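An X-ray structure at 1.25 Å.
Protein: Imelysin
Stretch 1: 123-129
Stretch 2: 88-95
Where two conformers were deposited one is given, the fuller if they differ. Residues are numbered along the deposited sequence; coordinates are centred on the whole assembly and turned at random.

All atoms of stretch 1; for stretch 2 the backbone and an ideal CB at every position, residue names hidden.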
# COMPACT_ATOMS: atom_id res chain seq x y z
N ASP A 123 -5.79 8.35 -5.87
CA ASP A 123 -4.35 8.46 -5.84
C ASP A 123 -3.70 7.20 -5.26
O ASP A 123 -2.67 6.75 -5.74
CB ASP A 123 -3.93 9.72 -5.08
CG ASP A 123 -4.18 11.01 -5.85
OD1 ASP A 123 -4.37 10.95 -7.08
OD2 ASP A 123 -4.16 12.08 -5.18
N ASP A 124 -4.33 6.62 -4.23
CA ASP A 124 -3.91 5.36 -3.65
C ASP A 124 -3.83 4.29 -4.74
O ASP A 124 -2.79 3.66 -4.96
CB ASP A 124 -4.95 5.04 -2.56
CG ASP A 124 -4.80 3.69 -1.91
OD1 ASP A 124 -3.92 2.87 -2.23
OD2 ASP A 124 -5.62 3.42 -0.98
N TYR A 125 -4.94 4.09 -5.44
CA TYR A 125 -5.02 2.97 -6.37
C TYR A 125 -4.10 3.20 -7.57
O TYR A 125 -3.53 2.25 -8.11
CB TYR A 125 -6.46 2.69 -6.84
CG TYR A 125 -7.53 2.60 -5.76
CD1 TYR A 125 -7.23 2.38 -4.41
CD2 TYR A 125 -8.87 2.75 -6.12
CE1 TYR A 125 -8.23 2.37 -3.44
CE2 TYR A 125 -9.86 2.73 -5.17
CZ TYR A 125 -9.55 2.53 -3.83
OH TYR A 125 -10.59 2.57 -2.91
N THR A 126 -3.96 4.46 -7.97
CA THR A 126 -3.03 4.83 -9.03
C THR A 126 -1.59 4.51 -8.61
O THR A 126 -0.82 3.94 -9.39
CB THR A 126 -3.17 6.31 -9.41
OG1 THR A 126 -4.51 6.58 -9.79
CG2 THR A 126 -2.26 6.70 -10.56
N ASN A 127 -1.24 4.85 -7.36
CA ASN A 127 0.09 4.47 -6.84
C ASN A 127 0.31 2.98 -6.83
O ASN A 127 1.41 2.52 -7.10
CB ASN A 127 0.29 5.04 -5.43
CG ASN A 127 0.63 6.52 -5.43
OD1 ASN A 127 1.06 7.08 -6.45
ND2 ASN A 127 0.43 7.17 -4.29
N ASN A 128 -0.74 2.22 -6.57
CA ASN A 128 -0.64 0.77 -6.65
C ASN A 128 -0.25 0.33 -8.08
O ASN A 128 0.54 -0.60 -8.28
CB ASN A 128 -1.94 0.05 -6.27
CG ASN A 128 -2.42 0.28 -4.83
OD1 ASN A 128 -3.62 0.09 -4.59
ND2 ASN A 128 -1.56 0.68 -3.89
N ILE A 129 -0.82 0.99 -9.08
CA ILE A 129 -0.47 0.68 -10.47
C ILE A 129 0.98 1.12 -10.76
O ILE A 129 1.72 0.43 -11.46
CB ILE A 129 -1.47 1.28 -11.47
CG1 ILE A 129 -2.90 0.75 -11.21
CG2 ILE A 129 -1.01 0.98 -12.90
CD1 ILE A 129 -3.06 -0.73 -11.19
N UNK A 88 -6.53 -6.95 -7.49
CA UNK A 88 -7.10 -6.39 -6.26
C UNK A 88 -7.65 -4.98 -6.47
O UNK A 88 -8.75 -4.67 -5.99
CB UNK A 88 -6.04 -6.37 -5.15
N UNK A 89 -6.93 -4.13 -7.17
CA UNK A 89 -7.39 -2.79 -7.43
C UNK A 89 -8.68 -2.83 -8.23
O UNK A 89 -9.65 -2.17 -7.88
CB UNK A 89 -6.32 -1.98 -8.17
N UNK A 90 -8.68 -3.58 -9.33
CA UNK A 90 -9.85 -3.55 -10.22
C UNK A 90 -11.08 -4.20 -9.64
O UNK A 90 -12.20 -3.65 -9.70
CB UNK A 90 -9.51 -4.24 -11.55
N UNK A 91 -10.89 -5.39 -9.12
CA UNK A 91 -12.03 -6.21 -8.76
C UNK A 91 -12.47 -5.99 -7.31
O UNK A 91 -13.62 -6.17 -7.00
CB UNK A 91 -11.70 -7.69 -8.99
N UNK A 92 -11.55 -5.58 -6.42
CA UNK A 92 -11.89 -5.39 -5.01
C UNK A 92 -11.95 -3.92 -4.62
O UNK A 92 -13.00 -3.42 -4.19
CB UNK A 92 -10.87 -6.11 -4.12
N UNK A 93 -10.85 -3.20 -4.77
CA UNK A 93 -10.83 -1.81 -4.31
C UNK A 93 -11.87 -0.96 -5.07
O UNK A 93 -12.60 -0.16 -4.46
CB UNK A 93 -9.43 -1.22 -4.49
N UNK A 94 -11.93 -1.12 -6.38
CA UNK A 94 -12.91 -0.41 -7.21
C UNK A 94 -14.19 -1.25 -7.36
O UNK A 94 -15.32 -0.75 -7.16
CB UNK A 94 -12.32 -0.09 -8.58
N UNK A 95 -14.02 -2.52 -7.65
CA UNK A 95 -15.12 -3.41 -7.97
C UNK A 95 -16.11 -3.69 -6.87
O UNK A 95 -17.32 -3.80 -7.12
CB UNK A 95 -14.55 -4.75 -8.45

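The two helices run nearly antiparallel, at 168°, with their axes 10.6 Å apart at closest approach. Stretch 1 turns Tyr 125 and Asn 128 toward stretch 2.

Position 88 has nothing of stretch 1 within 5.5 Å of its ideal CB, so many side chains would do. The residue is Glu 88, whose side chain stays clear of stretch 1.

Position 89 points its CA-to-CB bond toward stretch 1. Its CA lies 6.3 Å from the CA of Tyr 125. The ideal CB is 4.6 Å from Ile 129 CD1. A small or medium apolar side chain would suit, such as alanine, valine or isoleucine; threonine is also conceivable. The residue is Val 89, with chi1 t. Its CG1 packs on Tyr 125 CB at 3.8 Å, and its CG2 lies 3.5 Å from Asn 128 OD1.

Position 90 points away from stretch 1, and 91 and 92 are out of its reach. The contact leaves all three open. They are Gly 90, Thr 91 and Ala 92. Around them the helix widens into a pi-type turn: the amide N of position 93 bonds to Glu 88 O at 2.8 Å, a step of five residues.

Position 93 points toward stretch 1, its ideal CB 3.8 Å from Tyr 125 CZ. An aliphatic start would cover the ring. Beyond the ring lie the acceptor Asn 128 OD1 and the carboxylate of Asp 124. A long basic chain could also reach these polar atoms. The residue is Lys 93. Its CB sits over one ring face, 3.9 Å from the centroid of the Tyr 125 ring, in a CH-pi contact. With chi2 to chi4 all t, the chain extends past the ring, and Lys 93 NZ donates a hydrogen bond to Asn 128 OD1 at 2.7 Å. Asp 124 OD1 is 4.1 Å from Lys 93 NZ, beyond a salt bridge but of favourable charge. A water donates to Lys 93 O at 2.7 Å and makes a weak bond with Tyr 125 OH at 3.3 Å.

Position 94 points sideways, its ideal CB 5.1 Å from Tyr 125 CE2. A branched or longer apolar chain could bend back to the ring. The residue is Ile 94, whose CG1 reaches Tyr 125 CD2 at 3.7 Å.

Position 95 is out of reach. An ideal CB would lie 2.2 Å from Thr 91 O, a clash that favours glycine. The residue is Gly 95.

Stretch 2 (88-95) EVGTAKIG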
# COMPACT_ATOMS: atom_id res chain seq x y z
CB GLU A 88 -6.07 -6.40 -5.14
CG GLU A 88 -6.55 -5.73 -3.83
CD GLU A 88 -7.60 -6.52 -3.10
OE1 GLU A 88 -7.82 -7.71 -3.43
OE2 GLU A 88 -8.20 -5.94 -2.17
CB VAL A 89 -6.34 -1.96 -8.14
CG1 VAL A 89 -6.90 -0.64 -8.56
CG2 VAL A 89 -5.10 -1.76 -7.20
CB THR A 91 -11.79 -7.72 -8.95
OG1 THR A 91 -10.83 -8.11 -8.02
CG2 THR A 91 -11.28 -8.12 -10.30
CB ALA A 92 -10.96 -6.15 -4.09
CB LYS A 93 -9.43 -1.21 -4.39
CG LYS A 93 -8.39 -1.95 -3.56
CD LYS A 93 -7.03 -1.25 -3.58
CE LYS A 93 -5.95 -2.01 -2.83
NZ LYS A 93 -4.84 -1.09 -2.45
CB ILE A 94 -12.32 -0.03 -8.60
CG1 ILE A 94 -11.06 0.82 -8.39
CG2 ILE A 94 -13.40 0.69 -9.48
CD1 ILE A 94 -10.33 1.13 -9.69
O HOH W 1 -12.32 -0.01 -1.73
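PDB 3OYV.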